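Local coordinates for SusD superfamily protein (Parabacteroides distasonis, PDB 3OTN) that probably binds carbohydrate nutrients at the bacterial outer membrane as a SusD-like protein, at residues Thr431-Asp436 with Tyr442-Gly447; Asp412-Asp417 with Trp425-Arg430; Thr310-His315 with Ala344-Ala349; Arg266-Ser271 with Tyr337-Gln342. All coordinates share one frame; numbering follows the deposited sequence.

Contact 1: residues Thr431-Asp436 with Tyr442-Gly447. With ACT (acetate ion), chain I.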
# COMPACT_ATOMS: atom_id res chain seq x y z
N THR A 431 -9.47 -11.07 -5.24
CA THR A 431 -9.91 -11.78 -6.44
C THR A 431 -9.68 -13.30 -6.32
O THR A 431 -10.32 -14.06 -7.02
CB THR A 431 -9.17 -11.28 -7.70
OG1 THR A 431 -7.76 -11.53 -7.60
CG2 THR A 431 -9.40 -9.81 -7.90
N ARG A 432 -8.76 -13.72 -5.44
CA ARG A 432 -8.23 -15.11 -5.39
C ARG A 432 -7.75 -15.57 -6.77
O ARG A 432 -7.95 -16.72 -7.15
CB ARG A 432 -9.22 -16.09 -4.74
CG ARG A 432 -9.30 -15.83 -3.23
CD ARG A 432 -10.12 -16.79 -2.48
NE ARG A 432 -10.30 -16.32 -1.10
CZ ARG A 432 -11.11 -16.90 -0.22
NH1 ARG A 432 -11.81 -17.97 -0.56
NH2 ARG A 432 -11.25 -16.41 1.01
N LYS A 433 -7.11 -14.64 -7.48
CA LYS A 433 -6.49 -14.89 -8.77
C LYS A 433 -5.07 -14.34 -8.76
O LYS A 433 -4.81 -13.28 -8.20
CB LYS A 433 -7.28 -14.23 -9.92
CG LYS A 433 -8.72 -14.71 -10.08
CD LYS A 433 -8.83 -16.00 -10.84
CE LYS A 433 -10.30 -16.37 -11.06
NZ LYS A 433 -10.33 -17.73 -11.65
N ILE A 434 -4.16 -15.07 -9.39
CA ILE A 434 -2.77 -14.65 -9.56
C ILE A 434 -2.43 -14.62 -11.06
O ILE A 434 -2.67 -15.61 -11.80
CB ILE A 434 -1.85 -15.65 -8.86
CG1 ILE A 434 -1.94 -15.45 -7.33
CG2 ILE A 434 -0.40 -15.52 -9.34
CD1 ILE A 434 -1.15 -16.51 -6.53
N ARG A 435 -1.89 -13.49 -11.52
CA ARG A 435 -1.47 -13.38 -12.91
C ARG A 435 -0.20 -14.23 -13.14
O ARG A 435 0.81 -14.03 -12.48
CB ARG A 435 -1.19 -11.92 -13.28
CG ARG A 435 -1.07 -11.71 -14.77
CD ARG A 435 -0.65 -10.28 -15.11
NE ARG A 435 -0.88 -10.01 -16.52
CZ ARG A 435 -0.07 -10.35 -17.52
NH1 ARG A 435 1.09 -10.99 -17.31
NH2 ARG A 435 -0.43 -10.05 -18.75
N ASP A 436 -0.28 -15.18 -14.06
CA ASP A 436 0.86 -15.99 -14.43
C ASP A 436 1.75 -15.24 -15.42
O ASP A 436 1.27 -14.76 -16.45
CB ASP A 436 0.41 -17.32 -15.07
CG ASP A 436 1.60 -18.20 -15.46
OD1 ASP A 436 2.36 -18.62 -14.57
OD2 ASP A 436 1.77 -18.45 -16.66
N TYR A 442 -4.98 -15.34 -15.67
CA TYR A 442 -5.32 -15.22 -14.28
C TYR A 442 -5.71 -16.61 -13.79
O TYR A 442 -6.71 -17.17 -14.23
CB TYR A 442 -6.39 -14.12 -14.06
CG TYR A 442 -5.76 -12.76 -14.22
CD1 TYR A 442 -5.19 -12.09 -13.13
CD2 TYR A 442 -5.66 -12.16 -15.48
CE1 TYR A 442 -4.57 -10.89 -13.29
CE2 TYR A 442 -5.02 -10.95 -15.66
CZ TYR A 442 -4.48 -10.32 -14.56
OH TYR A 442 -3.84 -9.14 -14.71
N VAL A 443 -4.87 -17.19 -12.93
CA VAL A 443 -5.09 -18.56 -12.45
C VAL A 443 -5.55 -18.48 -11.00
O VAL A 443 -5.35 -17.47 -10.34
CB VAL A 443 -3.82 -19.44 -12.61
CG1 VAL A 443 -3.28 -19.35 -14.04
CG2 VAL A 443 -2.74 -19.03 -11.66
N ASP A 444 -6.19 -19.53 -10.50
CA ASP A 444 -6.66 -19.52 -9.14
C ASP A 444 -5.50 -19.44 -8.18
O ASP A 444 -4.47 -20.10 -8.37
CB ASP A 444 -7.49 -20.76 -8.82
CG ASP A 444 -8.83 -20.75 -9.50
OD1 ASP A 444 -9.24 -19.69 -10.05
OD2 ASP A 444 -9.47 -21.81 -9.48
N PHE A 445 -5.68 -18.61 -7.15
CA PHE A 445 -4.70 -18.48 -6.08
C PHE A 445 -4.41 -19.85 -5.49
O PHE A 445 -3.25 -20.22 -5.39
CB PHE A 445 -5.26 -17.52 -5.03
CG PHE A 445 -4.34 -17.25 -3.85
CD1 PHE A 445 -4.14 -18.19 -2.85
CD2 PHE A 445 -3.80 -15.98 -3.67
CE1 PHE A 445 -3.35 -17.90 -1.75
CE2 PHE A 445 -3.04 -15.68 -2.57
CZ PHE A 445 -2.81 -16.66 -1.61
N ILE A 446 -5.46 -20.59 -5.11
CA ILE A 446 -5.32 -21.91 -4.48
C ILE A 446 -4.96 -22.90 -5.60
O ILE A 446 -5.75 -23.14 -6.51
CB ILE A 446 -6.62 -22.34 -3.73
CG1 ILE A 446 -6.90 -21.42 -2.53
CG2 ILE A 446 -6.53 -23.81 -3.22
CD1 ILE A 446 -8.30 -21.57 -1.98
N GLY A 447 -3.75 -23.43 -5.57
CA GLY A 447 -3.19 -24.19 -6.68
C GLY A 447 -2.08 -23.48 -7.45
O GLY A 447 -1.34 -24.16 -8.18
C ACT I . 2.32 -11.96 -21.02
O ACT I . 2.26 -11.21 -20.02
OXT ACT I . 3.11 -12.91 -20.91
CH3 ACT I . 1.51 -11.80 -22.28
O HOH W 1 -8.42 -19.60 -5.60
O HOH W 2 -10.16 -18.43 -7.33
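Arg435 lays its aliphatic chain over one face of the Tyr442 ring, a CH-pi contact with CG 4.1 Å from the ring centroid, and then carries its guanidinium on past the phenol, the two planes almost perpendicular at 89°. With CG anti to the backbone N (chi1 -166°) and the chain extended as far as NE, CB passes over CE1, CG over CZ, and CD comes 3.4 Å from Tyr442 OH. The phenol and Arg435 NE both reach the carboxylate of Asp412 on helix 403-418, while Arg435 NH1 and NH2 share one oxygen of an acetate ion, probably a crystallisation additive.

The backbone here is a short beta hairpin, strand 433-435 antiparallel to strand 442-444, that follows directly on helix 424-431. Ile434 and Val443 form its hydrogen-bonded pair: Ile434 N gives to Val443 O at 2.8 Å and Val443 N returns a bond to Ile434 O at 2.9 Å. One more rung, Phe445 N to Arg432 O at 3.0 Å, ties the second strand's exit to Arg432, the first residue past the helix, where phi turns positive. On the face of Ile434 and Val443, Ile434 CD1 lies 3.9 Å from Phe445 CD2. Lys433 and Asp444, although their side chains start out divergently, end side by side in a salt bridge, with Lys433 NZ 2.8 Å from Asp444 OD1.

Contact 2: residues Asp412-Asp417 with Trp425-Arg430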
# COMPACT_ATOMS: atom_id res chain seq x y z
N ASP A 412 -4.49 -6.19 -15.47
CA ASP A 412 -3.16 -6.08 -16.06
C ASP A 412 -2.52 -4.72 -15.74
O ASP A 412 -1.36 -4.65 -15.27
CB ASP A 412 -3.18 -6.27 -17.58
CG ASP A 412 -3.15 -7.75 -18.02
OD1 ASP A 412 -3.23 -8.70 -17.20
OD2 ASP A 412 -3.04 -7.96 -19.25
N GLN A 413 -3.27 -3.65 -15.97
CA GLN A 413 -2.74 -2.33 -15.70
C GLN A 413 -2.48 -2.09 -14.21
O GLN A 413 -1.58 -1.34 -13.87
CB GLN A 413 -3.58 -1.21 -16.34
CG GLN A 413 -3.66 -1.31 -17.86
CD GLN A 413 -2.31 -1.48 -18.52
OE1 GLN A 413 -1.33 -0.87 -18.09
NE2 GLN A 413 -2.24 -2.31 -19.55
N ARG A 414 -3.24 -2.75 -13.33
CA ARG A 414 -2.95 -2.70 -11.92
C ARG A 414 -1.58 -3.34 -11.64
O ARG A 414 -0.79 -2.78 -10.88
CB ARG A 414 -4.04 -3.37 -11.10
CG ARG A 414 -5.36 -2.56 -11.08
CD ARG A 414 -6.37 -3.17 -10.11
NE ARG A 414 -5.88 -2.98 -8.75
CZ ARG A 414 -5.95 -1.85 -8.08
NH1 ARG A 414 -6.57 -0.79 -8.56
NH2 ARG A 414 -5.41 -1.79 -6.87
N TYR A 415 -1.33 -4.52 -12.21
CA TYR A 415 -0.05 -5.18 -12.01
C TYR A 415 1.08 -4.31 -12.59
O TYR A 415 2.08 -4.04 -11.93
CB TYR A 415 -0.00 -6.55 -12.70
CG TYR A 415 -0.57 -7.71 -11.87
CD1 TYR A 415 -1.94 -7.80 -11.60
CD2 TYR A 415 0.25 -8.74 -11.43
CE1 TYR A 415 -2.47 -8.89 -10.89
CE2 TYR A 415 -0.27 -9.81 -10.72
CZ TYR A 415 -1.61 -9.89 -10.47
OH TYR A 415 -2.08 -10.96 -9.75
N PHE A 416 0.90 -3.87 -13.83
CA PHE A 416 1.96 -3.19 -14.54
C PHE A 416 2.23 -1.78 -14.05
O PHE A 416 3.41 -1.39 -14.00
CB PHE A 416 1.72 -3.19 -16.04
CG PHE A 416 1.68 -4.60 -16.67
CD1 PHE A 416 2.65 -5.56 -16.37
CD2 PHE A 416 0.71 -4.91 -17.58
CE1 PHE A 416 2.60 -6.84 -16.97
CE2 PHE A 416 0.65 -6.18 -18.19
CZ PHE A 416 1.61 -7.13 -17.88
N ASP A 417 1.19 -1.02 -13.74
CA ASP A 417 1.33 0.38 -13.34
C ASP A 417 1.57 0.57 -11.86
O ASP A 417 2.32 1.47 -11.46
CB ASP A 417 0.10 1.21 -13.76
CG ASP A 417 0.48 2.53 -14.39
OD1 ASP A 417 1.19 2.46 -15.41
OD2 ASP A 417 0.10 3.62 -13.86
N TRP A 425 -0.61 -7.65 -3.67
CA TRP A 425 -0.93 -8.76 -2.76
C TRP A 425 -2.42 -8.68 -2.36
O TRP A 425 -3.15 -9.66 -2.45
CB TRP A 425 -0.04 -8.78 -1.52
CG TRP A 425 -0.32 -9.96 -0.62
CD1 TRP A 425 -0.81 -9.90 0.63
CD2 TRP A 425 -0.22 -11.35 -0.95
NE1 TRP A 425 -0.97 -11.15 1.14
CE2 TRP A 425 -0.62 -12.07 0.20
CE3 TRP A 425 0.18 -12.05 -2.07
CZ2 TRP A 425 -0.64 -13.46 0.23
CZ3 TRP A 425 0.16 -13.41 -2.05
CH2 TRP A 425 -0.24 -14.11 -0.90
N PHE A 426 -2.86 -7.49 -1.98
CA PHE A 426 -4.28 -7.25 -1.66
C PHE A 426 -5.23 -7.54 -2.85
O PHE A 426 -6.29 -8.13 -2.66
CB PHE A 426 -4.49 -5.82 -1.15
CG PHE A 426 -3.85 -5.53 0.20
CD1 PHE A 426 -3.82 -6.48 1.21
CD2 PHE A 426 -3.27 -4.29 0.44
CE1 PHE A 426 -3.25 -6.19 2.46
CE2 PHE A 426 -2.70 -3.99 1.66
CZ PHE A 426 -2.69 -4.93 2.68
N ASP A 427 -4.83 -7.16 -4.07
CA ASP A 427 -5.61 -7.57 -5.28
C ASP A 427 -5.74 -9.11 -5.41
O ASP A 427 -6.83 -9.65 -5.66
CB ASP A 427 -4.95 -7.05 -6.56
CG ASP A 427 -5.06 -5.57 -6.75
OD1 ASP A 427 -5.73 -4.85 -5.97
OD2 ASP A 427 -4.47 -5.11 -7.75
N MSE A 428 -4.64 -9.81 -5.21
CA MSE A 428 -4.63 -11.26 -5.26
C MSE A 428 -5.58 -11.88 -4.22
O MSE A 428 -6.29 -12.84 -4.52
CB MSE A 428 -3.20 -11.80 -5.10
CG MSE A 428 -2.27 -11.46 -6.26
SE MSE A 428 -0.45 -12.04 -5.85
CE MSE A 428 0.48 -11.70 -7.54
N LEU A 429 -5.62 -11.32 -3.02
CA LEU A 429 -6.49 -11.85 -1.95
C LEU A 429 -7.98 -11.61 -2.25
O LEU A 429 -8.81 -12.50 -2.02
CB LEU A 429 -6.11 -11.24 -0.61
CG LEU A 429 -4.72 -11.58 -0.04
CD1 LEU A 429 -4.56 -10.97 1.35
CD2 LEU A 429 -4.45 -13.14 0.01
N ARG A 430 -8.33 -10.43 -2.76
CA ARG A 430 -9.74 -10.12 -3.00
C ARG A 430 -10.32 -10.76 -4.26
O ARG A 430 -11.52 -11.00 -4.31
CB ARG A 430 -10.03 -8.60 -2.92
CG ARG A 430 -9.48 -7.79 -4.04
CD ARG A 430 -9.76 -6.30 -3.82
NE ARG A 430 -9.01 -5.56 -4.82
CZ ARG A 430 -9.34 -5.52 -6.11
NH1 ARG A 430 -10.45 -6.12 -6.58
NH2 ARG A 430 -8.56 -4.86 -6.95
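This is a buried salt bridge between two nearly antiparallel helices of the RagB/SusD region, 403-418 and 424-431, which follow each other in the chain as an antiparallel helical hairpin. The axes of the two segments come no closer than 11.3 Å, at 157°, and the space between them is spanned by side chains. Arg414 NE gives a nearly straight bond (168°) to Asp427 OD2 at 2.7 Å; the oxygen lies in the guanidinium plane and is met on its syn side, but from outside the carboxylate plane. A weak second bond runs from Arg414 NH2 to Asp427 OD1 at 3.2 Å. That same OD1 takes Arg430 NH2 from above the carboxylate plane, at 3.0 Å, so one acid draws in two arginines whose guanidinium planes are steeply inclined to each other. Glu369 and Asp362 on helix 360-375 take the NH1 atoms of Arg430 and Arg414 respectively, adding negative charge to the network. An alanine in place of Asp427 would probably leave Arg414 NE and Arg430 NH2 without their shared acceptor and open a gap between the helices. One residue further along both helices the contact turns partly apolar. Tyr415 and Met428, a selenomethionine here, cross at about a right angle, the tyrosine hydroxyl also accepting from the backbone N of Arg435. With the Met428 chain extended beyond CG (chi2 174°), its CE ends 3.5 Å from Tyr415 OH and 3.8 Å from Tyr415 CE2.

Contact 3: residues Thr310-His315 with Ala344-Ala349. With EDO (1,2-ethanediol), chain O.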
# COMPACT_ATOMS: atom_id res chain seq x y z
N THR A 310 19.21 -1.41 -14.98
CA THR A 310 20.15 -2.52 -15.17
C THR A 310 21.61 -2.07 -15.19
O THR A 310 22.51 -2.90 -15.23
CB THR A 310 19.88 -3.21 -16.52
OG1 THR A 310 20.09 -2.26 -17.57
CG2 THR A 310 18.47 -3.75 -16.63
N ASN A 311 21.86 -0.76 -15.22
CA ASN A 311 23.18 -0.22 -15.08
C ASN A 311 23.15 1.13 -14.33
O ASN A 311 22.11 1.81 -14.27
CB ASN A 311 23.84 -0.08 -16.46
CG ASN A 311 23.20 1.01 -17.31
OD1 ASN A 311 23.24 2.18 -16.95
ND2 ASN A 311 22.63 0.63 -18.45
N TYR A 312 24.28 1.50 -13.76
CA TYR A 312 24.44 2.80 -13.08
C TYR A 312 25.93 3.11 -13.05
O TYR A 312 26.66 2.62 -13.91
CB TYR A 312 23.74 2.82 -11.69
CG TYR A 312 23.26 4.20 -11.29
CD1 TYR A 312 22.18 4.80 -11.93
CD2 TYR A 312 23.91 4.93 -10.28
CE1 TYR A 312 21.76 6.12 -11.59
CE2 TYR A 312 23.49 6.23 -9.94
CZ TYR A 312 22.42 6.80 -10.59
OH TYR A 312 22.04 8.07 -10.25
N LYS A 313 26.37 4.04 -12.23
CA LYS A 313 27.79 4.31 -12.06
C LYS A 313 28.11 4.12 -10.59
O LYS A 313 27.24 4.33 -9.74
CB LYS A 313 28.13 5.74 -12.49
CG LYS A 313 27.72 6.10 -13.92
CD LYS A 313 28.37 7.42 -14.41
CE LYS A 313 27.71 7.93 -15.69
NZ LYS A 313 28.43 9.08 -16.31
N GLY A 314 29.33 3.72 -10.29
CA GLY A 314 29.79 3.64 -8.91
C GLY A 314 29.86 5.04 -8.31
O GLY A 314 30.22 5.99 -8.99
N HIS A 315 29.51 5.16 -7.04
CA HIS A 315 29.52 6.47 -6.39
C HIS A 315 30.98 6.85 -6.06
O HIS A 315 31.74 5.96 -5.67
CB HIS A 315 28.67 6.42 -5.12
CG HIS A 315 28.46 7.76 -4.50
ND1 HIS A 315 29.35 8.31 -3.60
CD2 HIS A 315 27.46 8.67 -4.65
CE1 HIS A 315 28.90 9.49 -3.20
NE2 HIS A 315 27.77 9.73 -3.83
N ALA A 344 18.89 11.75 -3.34
CA ALA A 344 19.22 10.96 -2.15
C ALA A 344 20.33 9.95 -2.47
O ALA A 344 21.32 9.81 -1.70
CB ALA A 344 17.96 10.29 -1.59
N VAL A 345 20.20 9.28 -3.61
CA VAL A 345 21.11 8.20 -3.97
C VAL A 345 22.47 8.77 -4.36
O VAL A 345 23.48 8.23 -3.94
CB VAL A 345 20.54 7.29 -5.10
CG1 VAL A 345 21.57 6.20 -5.58
CG2 VAL A 345 19.22 6.63 -4.64
N ASP A 346 22.49 9.80 -5.19
CA ASP A 346 23.74 10.37 -5.68
C ASP A 346 24.47 11.27 -4.70
O ASP A 346 25.70 11.40 -4.79
CB ASP A 346 23.53 11.19 -6.96
CG ASP A 346 23.11 10.37 -8.16
OD1 ASP A 346 23.18 9.12 -8.15
OD2 ASP A 346 22.71 11.00 -9.15
N ASN A 347 23.75 11.93 -3.79
CA ASN A 347 24.35 13.03 -3.04
C ASN A 347 24.11 12.96 -1.53
O ASN A 347 25.06 12.87 -0.76
CB ASN A 347 23.84 14.34 -3.66
CG ASN A 347 24.51 15.57 -3.08
OD1 ASN A 347 24.58 15.72 -1.87
ND2 ASN A 347 25.00 16.46 -3.95
N THR A 348 22.85 12.99 -1.10
CA THR A 348 22.60 13.26 0.31
C THR A 348 22.44 12.06 1.23
O THR A 348 22.66 12.22 2.40
CB THR A 348 21.35 14.13 0.50
OG1 THR A 348 20.20 13.41 0.07
CG2 THR A 348 21.48 15.47 -0.30
N ALA A 349 21.97 10.91 0.73
CA ALA A 349 21.64 9.74 1.58
C ALA A 349 20.55 10.06 2.61
O ALA A 349 20.47 9.44 3.67
CB ALA A 349 22.94 9.17 2.26
C1 EDO O . 23.64 -3.14 -19.13
O1 EDO O . 22.68 -2.09 -19.23
C2 EDO O . 23.15 -4.34 -19.95
O2 EDO O . 22.06 -4.96 -19.28
O HOH W 3 27.53 12.08 -1.82
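Strand 308-312 runs out into a loop that passes the last turn of helix 342-348, and the two backbones come nearest at His315 and Asp346, whose CA atoms are 7.0 Å apart. The helix finishes with a wider pi-type turn, Ala349 N bonding back to Ala344 O at 2.7 Å, before Ala349 leaves it with positive phi.

Asp346 is held from both of its ends. Tyr312 OH donates to Asp346 OD1 at 2.6 Å, on the syn lone pair, with that oxygen in the plane of the phenol at the ring's edge; Gln342 also bonds the hydroxyl. The backbone carbonyl meanwhile takes His315 NE2, 2.8 Å from Asp346 O. This donor sits above the carbonyl plane, 50° out of it, and its bond is bent, at 134°. His315 carries CG anti to the backbone N (chi1 -172°), which points the imidazole at the helix end, and ND1 bonds Ser317, which fixes the ring's flip. Water 3 accepts weakly from His315 NE2 and donates to Asn347 O.

Two side chains, from the end of a strand and the loop after it, thus grip one residue in the closing pi-type turn of a short helix, tying it to a three-stranded antiparallel sheet.

Contact 4: residues Arg266-Ser271 with Tyr337-Gln342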
# COMPACT_ATOMS: atom_id res chain seq x y z
N ARG A 266 16.71 2.65 -0.08
CA ARG A 266 17.87 1.73 -0.09
C ARG A 266 17.51 0.25 -0.31
O ARG A 266 18.38 -0.55 -0.70
CB ARG A 266 18.58 1.80 1.28
CG ARG A 266 19.14 3.12 1.67
CD ARG A 266 19.43 3.19 3.18
NE ARG A 266 20.66 2.51 3.49
CZ ARG A 266 21.30 2.54 4.66
NH1 ARG A 266 20.83 3.23 5.69
NH2 ARG A 266 22.43 1.85 4.80
N ILE A 267 16.27 -0.10 -0.00
CA ILE A 267 15.71 -1.46 -0.16
C ILE A 267 15.81 -1.98 -1.59
O ILE A 267 16.08 -3.17 -1.80
CB ILE A 267 14.20 -1.47 0.32
CG1 ILE A 267 14.11 -1.30 1.85
CG2 ILE A 267 13.41 -2.70 -0.09
CD1 ILE A 267 14.62 -2.43 2.58
N PHE A 268 15.59 -1.09 -2.55
CA PHE A 268 15.54 -1.43 -3.98
C PHE A 268 16.89 -1.43 -4.68
O PHE A 268 17.01 -1.94 -5.80
CB PHE A 268 14.62 -0.46 -4.71
CG PHE A 268 13.25 -0.35 -4.08
CD1 PHE A 268 12.26 -1.26 -4.38
CD2 PHE A 268 12.97 0.65 -3.17
CE1 PHE A 268 11.00 -1.17 -3.80
CE2 PHE A 268 11.73 0.75 -2.58
CZ PHE A 268 10.73 -0.16 -2.90
N LEU A 269 17.92 -0.90 -4.02
CA LEU A 269 19.20 -0.66 -4.67
C LEU A 269 19.98 -1.97 -4.60
O LEU A 269 19.84 -2.67 -3.62
CB LEU A 269 19.98 0.44 -3.95
CG LEU A 269 19.34 1.84 -3.84
CD1 LEU A 269 20.24 2.84 -3.03
CD2 LEU A 269 19.01 2.35 -5.21
N PRO A 270 20.76 -2.31 -5.65
CA PRO A 270 21.50 -3.59 -5.69
C PRO A 270 22.44 -3.76 -4.52
O PRO A 270 23.22 -2.86 -4.23
CB PRO A 270 22.29 -3.53 -7.03
CG PRO A 270 22.16 -2.15 -7.52
CD PRO A 270 20.91 -1.58 -6.92
N SER A 271 22.36 -4.91 -3.85
CA SER A 271 23.07 -5.13 -2.59
C SER A 271 24.57 -4.94 -2.70
O SER A 271 25.20 -5.44 -3.64
CB SER A 271 22.82 -6.53 -2.04
OG SER A 271 23.28 -6.60 -0.68
N TYR A 337 13.76 0.78 -10.23
CA TYR A 337 14.10 2.20 -10.35
C TYR A 337 12.92 3.11 -10.04
O TYR A 337 13.10 4.32 -9.90
CB TYR A 337 14.56 2.49 -11.79
CG TYR A 337 15.41 3.71 -11.99
CD1 TYR A 337 16.68 3.80 -11.43
CD2 TYR A 337 14.95 4.80 -12.76
CE1 TYR A 337 17.49 4.94 -11.64
CE2 TYR A 337 15.76 5.94 -12.95
CZ TYR A 337 17.02 5.99 -12.40
OH TYR A 337 17.82 7.10 -12.60
N LYS A 338 11.72 2.54 -9.88
CA LYS A 338 10.47 3.31 -9.70
C LYS A 338 10.52 4.36 -8.57
O LYS A 338 9.93 5.45 -8.69
CB LYS A 338 9.35 2.30 -9.47
CG LYS A 338 7.96 2.79 -9.55
CD LYS A 338 7.01 1.60 -9.61
CE LYS A 338 5.60 2.06 -9.50
NZ LYS A 338 4.61 1.00 -9.77
N PHE A 339 11.31 4.08 -7.55
CA PHE A 339 11.40 4.92 -6.35
C PHE A 339 12.81 5.49 -6.13
O PHE A 339 13.15 5.83 -5.02
CB PHE A 339 10.97 4.09 -5.14
CG PHE A 339 9.66 3.36 -5.36
CD1 PHE A 339 8.49 4.08 -5.59
CD2 PHE A 339 9.60 1.97 -5.34
CE1 PHE A 339 7.27 3.42 -5.76
CE2 PHE A 339 8.38 1.31 -5.53
CZ PHE A 339 7.22 2.04 -5.73
N PHE A 340 13.55 5.68 -7.21
CA PHE A 340 14.94 6.13 -7.17
C PHE A 340 15.03 7.67 -7.02
O PHE A 340 15.08 8.43 -8.00
CB PHE A 340 15.65 5.59 -8.41
CG PHE A 340 17.15 5.68 -8.39
CD1 PHE A 340 17.82 6.85 -8.76
CD2 PHE A 340 17.91 4.53 -8.12
CE1 PHE A 340 19.23 6.89 -8.79
CE2 PHE A 340 19.27 4.57 -8.13
CZ PHE A 340 19.94 5.75 -8.48
N ASP A 341 14.99 8.10 -5.77
CA ASP A 341 15.22 9.49 -5.36
C ASP A 341 16.68 9.78 -5.66
O ASP A 341 17.58 9.48 -4.87
CB ASP A 341 14.85 9.65 -3.87
CG ASP A 341 15.09 11.08 -3.32
OD1 ASP A 341 15.71 11.94 -3.99
OD2 ASP A 341 14.69 11.31 -2.17
N GLN A 342 16.90 10.37 -6.83
CA GLN A 342 18.21 10.52 -7.39
C GLN A 342 19.12 11.44 -6.56
O GLN A 342 20.30 11.14 -6.40
CB GLN A 342 18.14 11.02 -8.82
CG GLN A 342 19.48 10.98 -9.53
CD GLN A 342 19.35 10.98 -11.03
OE1 GLN A 342 18.55 11.75 -11.59
NE2 GLN A 342 20.12 10.10 -11.71
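A type I beta turn, Tyr337 to Phe340, closed by the bond from Phe340 N to Tyr337 O at 3.0 Å, presents two successive phenylalanines to the loop 266-271, and the contact is buried hydrophobic packing throughout. Phe339 brings CD2 over one face of the Phe268 ring, offset toward the rim, 3.4 Å from Phe268 CZ. The rings meet obliquely, centroids 5.1 Å apart and planes at 48°, so neither a parallel stack nor a T-shape results. Ile267 CB backs the opposite face of Phe268, which leaves that ring layered between its own chain neighbour and Phe339. An alanine here, in place of Phe268, would probably open a gap beside Phe339 and set its ring free to turn. Next along, Leu269 crosses Phe340 at about a right angle, with Leu269 CD2 3.7 Å from Phe340 CE2. Phe340 swings its CG away from the backbone N (chi1 -166°), which sends the ring to meet this methyl while Tyr337 CE1 rests over one of its faces. Phe340 is also the centre of an inverse gamma turn that ends at Asp341, whose OD1 caps Ala344 N of helix 342-348. The turn therefore bridges strand 334-336, whose Ile336 also touches Phe268, and that helix, while the loop between strands 249-253 and 286-287 packs against the turn through Phe268 and Leu269.

The four contacts form two adjoining pairs. Contacts 1 and 2 have centres 11 Å apart: Asp412 OD1 lies 2.6 Å from Tyr442 OH and 2.8 Å from Arg435 NE, and the hairpin follows helix 424-431 directly. Contacts 3 and 4, 9 Å apart, alternate along the chain and share helix 342-348, with Val345 CG1 packed 3.4 Å from Phe340 CZ. Between the pairs, contacts 2 and 4 touch through Lys338 NZ, 2.9 Å from Asp417 O, although their centres are 22 Å apart. Contact 1 stays about 14 Å from contact 4 between nearest atoms. Acetate beside contact 1 and ethanediol beside contact 3 are probably crystallisation additives and establish no sugar site.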